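Side-chain contacts in propionate kinase (PDB 3KHY), which probably catalyses the reversible, magnesium-dependent transfer of a phosphate group from ATP to acetate, giving acetyl phosphate and ADP: residues 176-181 and 204-209; 223-228 and 259-264; 273-278 and 321-326; 329-334 and 351-356. One frame throughout, in Å; residues are numbered along the deposited sequence.

Contact 1: 176-181 and 204-209; sequences TSHKYV and GCSITA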
loop_
_atom_site.group_PDB
_atom_site.type_symbol
_atom_site.label_atom_id
_atom_site.label_comp_id
_atom_site.label_asym_id
_atom_site.label_seq_id
_atom_site.Cartn_x
_atom_site.Cartn_y
_atom_site.Cartn_z
ATOM N N THR A 176 -9.825 -14.647 -12.175
ATOM C CA THR A 176 -10.156 -15.403 -13.377
ATOM C C THR A 176 -9.473 -14.799 -14.611
ATOM O O THR A 176 -9.071 -15.521 -15.514
ATOM C CB THR A 176 -11.686 -15.504 -13.548
ATOM O OG1 THR A 176 -12.225 -16.224 -12.426
ATOM C CG2 THR A 176 -12.045 -16.233 -14.830
ATOM N N SER A 177 -9.304 -13.478 -14.633
ATOM C CA SER A 177 -8.607 -12.838 -15.745
ATOM C C SER A 177 -7.091 -13.081 -15.651
ATOM O O SER A 177 -6.450 -13.410 -16.644
ATOM C CB SER A 177 -8.935 -11.346 -15.792
ATOM O OG SER A 177 -8.133 -10.672 -16.755
ATOM N N HIS A 178 -6.519 -12.925 -14.457
ATOM C CA HIS A 178 -5.097 -13.208 -14.272
ATOM C C HIS A 178 -4.736 -14.652 -14.614
ATOM O O HIS A 178 -3.702 -14.917 -15.217
ATOM C CB HIS A 178 -4.643 -12.847 -12.852
ATOM C CG HIS A 178 -4.625 -11.371 -12.606
ATOM N ND1 HIS A 178 -3.791 -10.522 -13.295
ATOM C CD2 HIS A 178 -5.353 -10.592 -11.773
ATOM C CE1 HIS A 178 -4.003 -9.278 -12.898
ATOM N NE2 HIS A 178 -4.947 -9.292 -11.975
ATOM N N LYS A 179 -5.610 -15.581 -14.260
ATOM C CA LYS A 179 -5.391 -16.982 -14.608
ATOM C C LYS A 179 -5.465 -17.234 -16.116
ATOM O O LYS A 179 -4.568 -17.832 -16.707
ATOM C CB LYS A 179 -6.412 -17.862 -13.886
ATOM C CG LYS A 179 -6.142 -19.362 -14.024
ATOM C CD LYS A 179 -7.030 -20.164 -13.085
ATOM C CE LYS A 179 -6.601 -21.628 -13.024
ATOM N NZ LYS A 179 -7.395 -22.419 -13.988
ATOM N N TYR A 180 -6.548 -16.784 -16.737
ATOM C CA TYR A 180 -6.710 -16.939 -18.174
ATOM C C TYR A 180 -5.539 -16.301 -18.927
ATOM O O TYR A 180 -4.959 -16.913 -19.811
ATOM C CB TYR A 180 -8.042 -16.347 -18.649
ATOM C CG TYR A 180 -8.170 -16.364 -20.152
ATOM C CD1 TYR A 180 -8.619 -17.505 -20.811
ATOM C CD2 TYR A 180 -7.800 -15.265 -20.914
ATOM C CE1 TYR A 180 -8.717 -17.543 -22.182
ATOM C CE2 TYR A 180 -7.895 -15.290 -22.300
ATOM C CZ TYR A 180 -8.352 -16.436 -22.922
ATOM O OH TYR A 180 -8.440 -16.478 -24.288
ATOM N N VAL A 181 -5.182 -15.071 -18.577
ATOM C CA VAL A 181 -4.138 -14.362 -19.334
ATOM C C VAL A 181 -2.747 -14.993 -19.138
ATOM O O VAL A 181 -1.963 -15.110 -20.083
ATOM C CB VAL A 181 -4.136 -12.843 -19.011
ATOM C CG1 VAL A 181 -2.874 -12.172 -19.533
ATOM C CG2 VAL A 181 -5.367 -12.184 -19.636
ATOM N N GLY A 204 -12.054 -1.684 -13.156
ATOM C CA GLY A 204 -11.212 -2.052 -12.028
ATOM C C GLY A 204 -9.821 -2.359 -12.572
ATOM O O GLY A 204 -9.687 -2.757 -13.731
ATOM N N CYS A 205 -8.789 -2.154 -11.755
ATOM C CA CYS A 205 -7.402 -2.387 -12.173
ATOM C C CYS A 205 -6.663 -3.155 -11.095
ATOM O O CYS A 205 -6.729 -2.800 -9.919
ATOM C CB CYS A 205 -6.665 -1.052 -12.415
ATOM S SG CYS A 205 -7.341 -0.045 -13.763
ATOM N N SER A 206 -5.959 -4.207 -11.493
ATOM C CA SER A 206 -5.111 -4.932 -10.554
ATOM C C SER A 206 -3.908 -5.521 -11.286
ATOM O O SER A 206 -3.930 -5.705 -12.511
ATOM C CB SER A 206 -5.890 -6.044 -9.867
ATOM O OG SER A 206 -6.086 -7.111 -10.770
ATOM N N ILE A 207 -2.855 -5.806 -10.535
ATOM C CA ILE A 207 -1.640 -6.340 -11.130
ATOM C C ILE A 207 -1.166 -7.549 -10.315
ATOM O O ILE A 207 -1.296 -7.582 -9.092
ATOM C CB ILE A 207 -0.570 -5.237 -11.242
ATOM C CG1 ILE A 207 0.703 -5.779 -11.896
ATOM C CG2 ILE A 207 -0.259 -4.608 -9.860
ATOM C CD1 ILE A 207 1.649 -4.655 -12.267
ATOM N N THR A 208 -0.668 -8.566 -10.998
ATOM C CA THR A 208 -0.355 -9.819 -10.329
ATOM C C THR A 208 1.006 -10.332 -10.749
ATOM O O THR A 208 1.364 -10.251 -11.925
ATOM C CB THR A 208 -1.414 -10.876 -10.651
ATOM O OG1 THR A 208 -2.677 -10.441 -10.121
ATOM C CG2 THR A 208 -1.043 -12.237 -10.052
ATOM N N ALA A 209 1.762 -10.845 -9.779
ATOM C CA ALA A 209 3.020 -11.519 -10.069
ATOM C C ALA A 209 2.757 -13.020 -10.156
ATOM O O ALA A 209 2.360 -13.649 -9.173
ATOM C CB ALA A 209 4.064 -11.221 -8.970
#
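His178 reaches from helix 175-188 onto strand 205-211, where Ser206 and Thr208 receive its ring. Both have CB pointing at the helix, as alternate residues of a strand do. The side chain starts with His178 CB 4.1 Å from Thr208 OG1, and CG, anti to the carbonyl carbon (chi1 -70°), sends the ring toward the strand. CG lies 3.3 Å from Thr208 OG1, and the whole five-membered ring then spreads beneath that hydroxyl, which sits 3.0 Å above the ring plane and over its centre. Thr208 CB adds a CH-pi contact, 3.7 Å from the centroid of the His178 ring and close to its normal. The threonine hydroxyl is also hydrogen-bonded to Thr218 OG1, which probably helps to keep it over the ring. At CE1 the edge of the imidazole faces the backbone, with Ser206 O in the ring plane 3.6 Å away.

Strand 205-211 runs antiparallel to 196-201 in the five-stranded sheet of the C-terminal lobe, an element of the actin-like ATPase fold to which acetate kinases belong, and helix 176-181 crosses strand 205-209 at -49°. With the axes 9.7 Å apart, histidine reaches far enough to meet side chains coming from the strand and still has a polar atom at its tip. That atom, NE2, makes a nearly straight hydrogen bond of 2.7 Å with Ser206 OG (174°), at the ring edge. A small hydroxyl suits the receiving position because it can serve two imidazoles: Ser206 OG is also bonded to ND1 of His174, the predicted transition-state stabiliser, which would place His178 one shell behind it.

Contact 2: 223-228 and 259-264; sequences TPLDGL and MLNKQS
Leu225 drives its isobutyl group against the last turn of helix 253-262, where Leu260 and Asn261 receive it. With CG anti to the backbone N (chi1 173°), the leucine extends away from its loop, and CD1 does most of the touching. This methyl lies 3.4 Å from Leu260 O and 4.2 Å from Leu260 CB, so it meets both the backbone and the base of that side chain. Both methyls of Leu225 lie over one face of the Asn261 amide, CD1 3.8 Å from Asn261 OD1 and CD2 3.9 Å from Asn261 ND2. Nothing polar is exchanged here; a branched aliphatic chain fits because it can put one methyl on the Leu260 carbonyl and still lay both over the flat amide. Asn261 suits the end of the helix, where its amide can turn back to make a weak hydrogen bond with Thr257 O.

The loop is held in shape by an ST turn in which Leu225 N donates to Thr223 OG1 (3.1 Å, 163°). The same hydroxyl is bonded to Ser240 OG of the second subunit, so the turn that presents Leu225 lies at the dimer interface. Pro224 O accepts from Arg233, predicted to stabilise the transition state, and both Leu225 and Asn261 pack on that arginine.

Leu260 in turn packs on Ile241 and Phe242 of helix 241-249, and farther along the loop Leu228 tucks between strand 205-211 and helix 287-307.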
loop_
_atom_site.group_PDB
_atom_site.type_symbol
_atom_site.label_atom_id
_atom_site.label_comp_id
_atom_site.label_asym_id
_atom_site.label_seq_id
_atom_site.Cartn_x
_atom_site.Cartn_y
_atom_site.Cartn_z
ATOM N N THR A 223 -10.764 -6.596 -0.325
ATOM C CA THR A 223 -11.754 -6.399 -1.383
ATOM C C THR A 223 -11.078 -5.799 -2.616
ATOM O O THR A 223 -9.889 -5.488 -2.574
ATOM C CB THR A 223 -12.872 -5.443 -0.935
ATOM O OG1 THR A 223 -12.423 -4.090 -1.077
ATOM C CG2 THR A 223 -13.294 -5.716 0.511
ATOM N N PRO A 224 -11.836 -5.613 -3.714
ATOM C CA PRO A 224 -11.277 -4.995 -4.928
ATOM C C PRO A 224 -11.060 -3.466 -4.859
ATOM O O PRO A 224 -10.815 -2.850 -5.899
ATOM C CB PRO A 224 -12.328 -5.327 -6.014
ATOM C CG PRO A 224 -13.125 -6.493 -5.439
ATOM C CD PRO A 224 -13.160 -6.211 -3.963
ATOM N N LEU A 225 -11.142 -2.868 -3.675
ATOM C CA LEU A 225 -10.847 -1.435 -3.516
ATOM C C LEU A 225 -9.343 -1.090 -3.555
ATOM O O LEU A 225 -8.961 -0.008 -4.001
ATOM C CB LEU A 225 -11.431 -0.923 -2.201
ATOM C CG LEU A 225 -11.060 0.509 -1.803
ATOM C CD1 LEU A 225 -11.568 1.511 -2.840
ATOM C CD2 LEU A 225 -11.623 0.823 -0.433
ATOM N N ASP A 226 -8.496 -2.000 -3.084
ATOM C CA ASP A 226 -7.085 -1.670 -2.830
ATOM C C ASP A 226 -6.184 -1.757 -4.066
ATOM O O ASP A 226 -6.519 -2.418 -5.064
ATOM C CB ASP A 226 -6.519 -2.601 -1.761
ATOM C CG ASP A 226 -5.349 -1.983 -0.990
ATOM O OD1 ASP A 226 -5.055 -0.770 -1.164
ATOM O OD2 ASP A 226 -4.727 -2.719 -0.200
ATOM N N GLY A 227 -5.025 -1.110 -3.977
ATOM C CA GLY A 227 -3.984 -1.259 -4.978
ATOM C C GLY A 227 -3.874 -0.132 -5.990
ATOM O O GLY A 227 -3.614 1.030 -5.633
ATOM N N LEU A 228 -4.061 -0.485 -7.257
ATOM C CA LEU A 228 -3.925 0.454 -8.377
ATOM C C LEU A 228 -5.004 1.537 -8.396
ATOM O O LEU A 228 -6.105 1.340 -7.858
ATOM C CB LEU A 228 -3.957 -0.316 -9.713
ATOM C CG LEU A 228 -2.824 -1.315 -9.951
ATOM C CD1 LEU A 228 -2.921 -1.942 -11.371
ATOM C CD2 LEU A 228 -1.459 -0.638 -9.743
HETATM N N MSE A 259 -16.982 7.060 -0.568
HETATM C CA MSE A 259 -16.155 8.050 -1.260
HETATM C C MSE A 259 -14.954 7.393 -1.939
HETATM O O MSE A 259 -14.622 7.713 -3.091
HETATM C CB MSE A 259 -15.683 9.133 -0.283
HETATM C CG MSE A 259 -14.769 10.177 -0.904
HETATM SE SE MSE A 259 -12.878 9.676 -0.790
HETATM C CE MSE A 259 -12.705 9.737 1.165
ATOM N N LEU A 260 -14.300 6.475 -1.232
ATOM C CA LEU A 260 -13.113 5.816 -1.781
ATOM C C LEU A 260 -13.453 4.860 -2.915
ATOM O O LEU A 260 -12.629 4.612 -3.788
ATOM C CB LEU A 260 -12.364 5.059 -0.685
ATOM C CG LEU A 260 -11.665 5.884 0.397
ATOM C CD1 LEU A 260 -11.215 4.973 1.526
ATOM C CD2 LEU A 260 -10.450 6.633 -0.193
ATOM N N ASN A 261 -14.668 4.321 -2.887
ATOM C CA ASN A 261 -15.119 3.340 -3.876
ATOM C C ASN A 261 -15.795 3.943 -5.109
ATOM O O ASN A 261 -15.743 3.369 -6.196
ATOM C CB ASN A 261 -16.094 2.361 -3.219
ATOM C CG ASN A 261 -15.443 1.054 -2.853
ATOM O OD1 ASN A 261 -15.058 0.278 -3.727
ATOM N ND2 ASN A 261 -15.317 0.798 -1.556
ATOM N N LYS A 262 -16.434 5.093 -4.927
ATOM C CA LYS A 262 -17.341 5.641 -5.937
ATOM C C LYS A 262 -17.034 7.074 -6.372
ATOM O O LYS A 262 -17.549 7.533 -7.392
ATOM C CB LYS A 262 -18.799 5.579 -5.442
ATOM C CG LYS A 262 -19.328 4.166 -5.216
ATOM C CD LYS A 262 -19.467 3.429 -6.535
ATOM C CE LYS A 262 -19.921 1.990 -6.329
ATOM N NZ LYS A 262 -19.879 1.227 -7.614
ATOM N N GLN A 263 -16.217 7.795 -5.608
ATOM C CA GLN A 263 -15.923 9.186 -5.976
ATOM C C GLN A 263 -14.419 9.468 -6.136
ATOM O O GLN A 263 -13.993 10.618 -6.249
ATOM C CB GLN A 263 -16.536 10.150 -4.952
ATOM C CG GLN A 263 -18.066 10.034 -4.788
ATOM C CD GLN A 263 -18.848 10.389 -6.059
ATOM O OE1 GLN A 263 -18.435 11.244 -6.850
ATOM N NE2 GLN A 263 -19.989 9.734 -6.248
ATOM N N SER A 264 -13.617 8.414 -6.138
ATOM C CA SER A 264 -12.167 8.566 -6.132
ATOM C C SER A 264 -11.565 8.095 -7.458
ATOM O O SER A 264 -12.215 8.186 -8.490
ATOM C CB SER A 264 -11.572 7.816 -4.927
ATOM O OG SER A 264 -12.087 8.375 -3.723
#

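Contact 3: 273-278 and 321-326; sequences NDMREV and GGIGEN
Met275 and Ile323 meet within the predicted ATP site, Met275 at the start of helix 275-283 and Ile323 in the glycine-rich, loosely helical segment 321-326. Its sequence, GGIGEN, is consistent with the adenosine motif of the acetate kinase and actin superfamily. Ile323 CD1, the tip of its longer branch, comes within 3.7 Å of Met275 CB and 4.1 Å of Met275 CG, the two side chains crossing at about a right angle. Met275, present as selenomethionine, has CG anti to the backbone N (chi1 -179°), with further bends at chi2 and chi3, and its flexible chain also packs on Ile293 and Phe296 of helix 287-307. A more open pair lies nearby: Asn326 ND2 stands at the edge of the Arg276 guanidinium, 4.4 Å from Arg276 NH2. Both residues are predicted to bind ATP, and N-H donors there would suit an anionic ligand.

Behind this first shell, Asp274 occupies the N-cap of helix 275-283. Its OD1 accepts from Arg276 N at 2.9 Å, the N-H approaching from 44° above the carboxylate plane, and so ties down the helix start. On the other side, glycine suits position 321 because its positive phi would push any CB into the preceding carbonyl oxygen. Glu325 OE2 accepts from Thr370 N, and backbone bonds link Ile323 and Gly324 to Leu201. Asn326 folds back over its own turn, its ND2 donating to Gly322 O at 2.9 Å (153°).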
loop_
_atom_site.group_PDB
_atom_site.type_symbol
_atom_site.label_atom_id
_atom_site.label_comp_id
_atom_site.label_asym_id
_atom_site.label_seq_id
_atom_site.Cartn_x
_atom_site.Cartn_y
_atom_site.Cartn_z
ATOM N N ASN A 273 -14.421 9.297 -14.946
ATOM C CA ASN A 273 -14.053 7.928 -14.574
ATOM C C ASN A 273 -13.575 7.087 -15.756
ATOM O O ASN A 273 -12.835 6.126 -15.583
ATOM C CB ASN A 273 -15.218 7.216 -13.888
ATOM C CG ASN A 273 -16.384 6.976 -14.829
ATOM O OD1 ASN A 273 -17.024 7.915 -15.288
ATOM N ND2 ASN A 273 -16.649 5.710 -15.136
ATOM N N ASP A 274 -14.004 7.453 -16.956
ATOM C CA ASP A 274 -13.714 6.663 -18.157
ATOM C C ASP A 274 -12.348 7.047 -18.735
ATOM O O ASP A 274 -12.152 8.180 -19.159
ATOM C CB ASP A 274 -14.827 6.883 -19.192
ATOM C CG ASP A 274 -14.598 6.114 -20.488
ATOM O OD1 ASP A 274 -13.499 5.562 -20.702
ATOM O OD2 ASP A 274 -15.534 6.076 -21.307
HETATM N N MSE A 275 -11.402 6.111 -18.741
HETATM C CA MSE A 275 -10.031 6.419 -19.179
HETATM C C MSE A 275 -9.944 6.974 -20.599
HETATM O O MSE A 275 -9.062 7.790 -20.895
HETATM C CB MSE A 275 -9.103 5.210 -19.040
HETATM C CG MSE A 275 -7.646 5.513 -19.482
HETATM SE SE MSE A 275 -6.809 7.042 -18.569
HETATM C CE MSE A 275 -5.860 6.054 -17.140
ATOM N N ARG A 276 -10.841 6.528 -21.473
ATOM C CA ARG A 276 -10.894 7.053 -22.834
ATOM C C ARG A 276 -11.171 8.556 -22.837
ATOM O O ARG A 276 -10.540 9.309 -23.576
ATOM C CB ARG A 276 -11.961 6.335 -23.654
ATOM C CG ARG A 276 -11.762 4.836 -23.761
ATOM C CD ARG A 276 -12.829 4.204 -24.652
ATOM N NE ARG A 276 -12.523 2.811 -24.970
ATOM C CZ ARG A 276 -13.142 2.103 -25.911
ATOM N NH1 ARG A 276 -14.106 2.660 -26.635
ATOM N NH2 ARG A 276 -12.796 0.839 -26.133
ATOM N N GLU A 277 -12.119 8.989 -22.010
ATOM C CA GLU A 277 -12.442 10.406 -21.913
ATOM C C GLU A 277 -11.326 11.176 -21.228
ATOM O O GLU A 277 -11.011 12.305 -21.616
ATOM C CB GLU A 277 -13.753 10.620 -21.162
ATOM C CG GLU A 277 -14.952 9.973 -21.829
ATOM C CD GLU A 277 -16.264 10.421 -21.216
ATOM O OE1 GLU A 277 -16.226 11.227 -20.257
ATOM O OE2 GLU A 277 -17.330 9.975 -21.701
ATOM N N VAL A 278 -10.739 10.581 -20.191
ATOM C CA VAL A 278 -9.585 11.207 -19.556
ATOM C C VAL A 278 -8.493 11.461 -20.601
ATOM O O VAL A 278 -7.971 12.569 -20.708
ATOM C CB VAL A 278 -9.032 10.362 -18.387
ATOM C CG1 VAL A 278 -7.787 11.026 -17.792
ATOM C CG2 VAL A 278 -10.101 10.175 -17.320
ATOM N N GLY A 321 -7.194 -6.287 -20.164
ATOM C CA GLY A 321 -8.334 -5.503 -19.714
ATOM C C GLY A 321 -8.717 -4.437 -20.733
ATOM O O GLY A 321 -7.992 -4.211 -21.700
ATOM N N GLY A 322 -9.851 -3.775 -20.514
ATOM C CA GLY A 322 -10.345 -2.772 -21.449
ATOM C C GLY A 322 -9.328 -1.691 -21.783
ATOM O O GLY A 322 -9.192 -1.272 -22.939
ATOM N N ILE A 323 -8.614 -1.224 -20.768
ATOM C CA ILE A 323 -7.586 -0.206 -20.971
ATOM C C ILE A 323 -6.296 -0.835 -21.468
ATOM O O ILE A 323 -5.682 -0.351 -22.420
ATOM C CB ILE A 323 -7.284 0.542 -19.652
ATOM C CG1 ILE A 323 -8.534 1.274 -19.148
ATOM C CG2 ILE A 323 -6.119 1.496 -19.832
ATOM C CD1 ILE A 323 -8.387 1.831 -17.740
ATOM N N GLY A 324 -5.886 -1.923 -20.824
ATOM C CA GLY A 324 -4.628 -2.579 -21.144
ATOM C C GLY A 324 -4.586 -3.048 -22.592
ATOM O O GLY A 324 -3.539 -2.991 -23.252
ATOM N N GLU A 325 -5.731 -3.485 -23.100
ATOM C CA GLU A 325 -5.792 -4.018 -24.462
ATOM C C GLU A 325 -5.831 -2.937 -25.538
ATOM O O GLU A 325 -5.404 -3.164 -26.669
ATOM C CB GLU A 325 -7.011 -4.940 -24.623
ATOM C CG GLU A 325 -6.909 -6.241 -23.820
ATOM C CD GLU A 325 -8.256 -6.953 -23.647
ATOM O OE1 GLU A 325 -9.110 -6.886 -24.561
ATOM O OE2 GLU A 325 -8.464 -7.579 -22.588
ATOM N N ASN A 326 -6.341 -1.765 -25.180
ATOM C CA ASN A 326 -6.753 -0.781 -26.174
ATOM C C ASN A 326 -6.065 0.579 -26.101
ATOM O O ASN A 326 -5.977 1.278 -27.107
ATOM C CB ASN A 326 -8.268 -0.591 -26.097
ATOM C CG ASN A 326 -9.018 -1.858 -26.452
ATOM O OD1 ASN A 326 -8.871 -2.375 -27.557
ATOM N ND2 ASN A 326 -9.808 -2.376 -25.510
#

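Contact 4: 329-334 and 351-356; sequences NIRKNI and SNSETF
The guanidinium group of Arg331 meets Ser353 at its edge, and no other side chain of 351-356 touches it. NH2 donates to Ser353 OG at 2.9 Å with an angle of 150°, the hydroxyl lying 15° out of the guanidinium plane. Ser353 CB follows its oxygen, 3.6 Å from Arg331 NH2. A bend in the arginine at chi3 (-60°) brings the NH2 edge of the group round to Ser353.

Several bonds fix the rotation of the flat group. NE donates to Asn350 OD1, and NH1 binds Gly324 O. Arginine fits such a place because its planar, multiply donating end can tie together oxygens from different chain segments while the side chain also packs on Ile357 and Val367. Ser353 OG is gripped twice: it accepts from the arginine and donates to Glu325 O, a dual role suited to a hydroxyl.

The serine is also the C' residue of a Schellman motif ending helix 347-351, in which Glu354 N reaches Lys349 O and Ser353 N reaches Asn350 O. Its positive phi belongs to that motif.

Through these links, helix 328-337 is joined to the chain leaving helix 347-351 and to the glycine-rich, loosely helical segment 321-326. Elsewhere round the same helix, Ile330, Asn333 and Ile334 pack against helix 287-307, while Thr355 pairs by backbone bonds with Val367 of strand 365-367.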
loop_
_atom_site.group_PDB
_atom_site.type_symbol
_atom_site.label_atom_id
_atom_site.label_comp_id
_atom_site.label_asym_id
_atom_site.label_seq_id
_atom_site.Cartn_x
_atom_site.Cartn_y
_atom_site.Cartn_z
ATOM N N ASN A 329 -1.626 4.899 -25.624
ATOM C CA ASN A 329 -1.002 6.031 -24.943
ATOM C C ASN A 329 -0.689 5.717 -23.474
ATOM O O ASN A 329 0.326 6.153 -22.923
ATOM C CB ASN A 329 -1.915 7.267 -25.028
ATOM C CG ASN A 329 -3.268 7.053 -24.322
ATOM O OD1 ASN A 329 -3.984 6.079 -24.591
ATOM N ND2 ASN A 329 -3.612 7.964 -23.412
ATOM N N ILE A 330 -1.581 4.969 -22.837
ATOM C CA ILE A 330 -1.400 4.610 -21.439
ATOM C C ILE A 330 -0.277 3.583 -21.251
ATOM O O ILE A 330 0.532 3.695 -20.338
ATOM C CB ILE A 330 -2.696 4.043 -20.824
ATOM C CG1 ILE A 330 -3.800 5.093 -20.856
ATOM C CG2 ILE A 330 -2.432 3.569 -19.406
ATOM C CD1 ILE A 330 -3.465 6.376 -20.146
ATOM N N ARG A 331 -0.234 2.581 -22.115
ATOM C CA ARG A 331 0.863 1.626 -22.079
ATOM C C ARG A 331 2.200 2.346 -22.315
ATOM O O ARG A 331 3.182 2.074 -21.638
ATOM C CB ARG A 331 0.645 0.542 -23.147
ATOM C CG ARG A 331 -0.584 -0.361 -22.906
ATOM C CD ARG A 331 -0.541 -1.589 -23.846
ATOM N NE ARG A 331 -0.533 -1.176 -25.259
ATOM C CZ ARG A 331 -1.543 -1.310 -26.114
ATOM N NH1 ARG A 331 -2.695 -1.871 -25.749
ATOM N NH2 ARG A 331 -1.393 -0.888 -27.366
ATOM N N LYS A 332 2.228 3.264 -23.281
ATOM C CA LYS A 332 3.443 4.027 -23.565
ATOM C C LYS A 332 3.895 4.807 -22.320
ATOM O O LYS A 332 5.076 4.877 -22.001
ATOM C CB LYS A 332 3.201 4.985 -24.728
ATOM C CG LYS A 332 4.297 6.037 -24.924
ATOM C CD LYS A 332 3.936 6.991 -26.061
ATOM C CE LYS A 332 5.054 7.986 -26.332
ATOM N NZ LYS A 332 4.658 9.021 -27.341
ATOM N N ASN A 333 2.935 5.390 -21.620
ATOM C CA ASN A 333 3.248 6.200 -20.463
ATOM C C ASN A 333 3.814 5.305 -19.361
ATOM O O ASN A 333 4.846 5.608 -18.766
ATOM C CB ASN A 333 2.000 6.943 -19.983
ATOM C CG ASN A 333 2.306 7.950 -18.889
ATOM O OD1 ASN A 333 2.966 7.631 -17.896
ATOM N ND2 ASN A 333 1.823 9.173 -19.063
ATOM N N ILE A 334 3.151 4.184 -19.108
ATOM C CA ILE A 334 3.636 3.255 -18.089
ATOM C C ILE A 334 5.052 2.741 -18.395
ATOM O O ILE A 334 5.911 2.706 -17.521
ATOM C CB ILE A 334 2.654 2.089 -17.914
ATOM C CG1 ILE A 334 1.353 2.619 -17.290
ATOM C CG2 ILE A 334 3.257 1.001 -17.036
ATOM C CD1 ILE A 334 0.199 1.626 -17.345
ATOM N N SER A 351 1.149 0.797 -31.405
ATOM C CA SER A 351 0.021 1.465 -32.051
ATOM C C SER A 351 -1.033 0.471 -32.513
ATOM O O SER A 351 -2.217 0.795 -32.564
ATOM C CB SER A 351 0.486 2.333 -33.233
ATOM O OG SER A 351 0.863 1.521 -34.332
ATOM N N ASN A 352 -0.612 -0.742 -32.850
ATOM C CA ASN A 352 -1.573 -1.778 -33.207
ATOM C C ASN A 352 -1.837 -2.817 -32.117
ATOM O O ASN A 352 -2.385 -3.885 -32.399
ATOM C CB ASN A 352 -1.166 -2.466 -34.512
ATOM C CG ASN A 352 -1.456 -1.602 -35.722
ATOM O OD1 ASN A 352 -2.538 -1.033 -35.836
ATOM N ND2 ASN A 352 -0.481 -1.473 -36.611
ATOM N N SER A 353 -1.441 -2.514 -30.882
ATOM C CA SER A 353 -1.670 -3.450 -29.771
ATOM C C SER A 353 -1.274 -4.878 -30.153
ATOM O O SER A 353 -2.042 -5.820 -29.953
ATOM C CB SER A 353 -3.142 -3.413 -29.330
ATOM O OG SER A 353 -3.526 -2.109 -28.902
ATOM N N GLU A 354 -0.073 -5.040 -30.704
ATOM C CA GLU A 354 0.393 -6.365 -31.112
ATOM C C GLU A 354 0.733 -7.274 -29.926
ATOM O O GLU A 354 0.814 -6.831 -28.777
ATOM C CB GLU A 354 1.603 -6.255 -32.055
ATOM C CG GLU A 354 1.301 -5.478 -33.324
ATOM C CD GLU A 354 2.368 -5.647 -34.388
ATOM O OE1 GLU A 354 3.326 -6.418 -34.170
ATOM O OE2 GLU A 354 2.250 -5.003 -35.450
ATOM N N THR A 355 0.924 -8.554 -30.212
ATOM C CA THR A 355 1.212 -9.514 -29.150
ATOM C C THR A 355 2.441 -9.087 -28.374
ATOM O O THR A 355 2.425 -9.088 -27.146
ATOM C CB THR A 355 1.379 -10.924 -29.718
ATOM O OG1 THR A 355 0.152 -11.292 -30.343
ATOM C CG2 THR A 355 1.709 -11.938 -28.601
ATOM N N PHE A 356 3.499 -8.708 -29.089
ATOM C CA PHE A 356 4.667 -8.110 -28.441
ATOM C C PHE A 356 4.782 -6.632 -28.822
ATOM O O PHE A 356 4.691 -6.288 -30.003
ATOM C CB PHE A 356 5.941 -8.843 -28.850
ATOM C CG PHE A 356 6.073 -10.216 -28.245
ATOM C CD1 PHE A 356 5.550 -11.326 -28.888
ATOM C CD2 PHE A 356 6.719 -10.391 -27.033
ATOM C CE1 PHE A 356 5.670 -12.598 -28.331
ATOM C CE2 PHE A 356 6.852 -11.672 -26.470
ATOM C CZ PHE A 356 6.327 -12.765 -27.117
#

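Overall arrangement
The centre of contact 1 lies nearest the centre of the chain, about 7 Å away, and all its touching residues are buried; contact 2 is buried as well but lies against the second subunit, whereas contacts 3 and 4 are only partly buried. Their chemistry follows: a histidine bound to a serine in the core, aliphatic packing on a helix end in contact 2, a hydrophobic touch beside polar pocket groups in contact 3, and an arginine-serine bond in contact 4. Contacts 1 and 2 meet where Leu228 packs on Ser206, and contacts 3 and 4 where Met275 packs on Ile330. Residues of all four pack on helix 287-307. Contacts 2 and 4 lie farthest apart, their centres about 25 Å from each other.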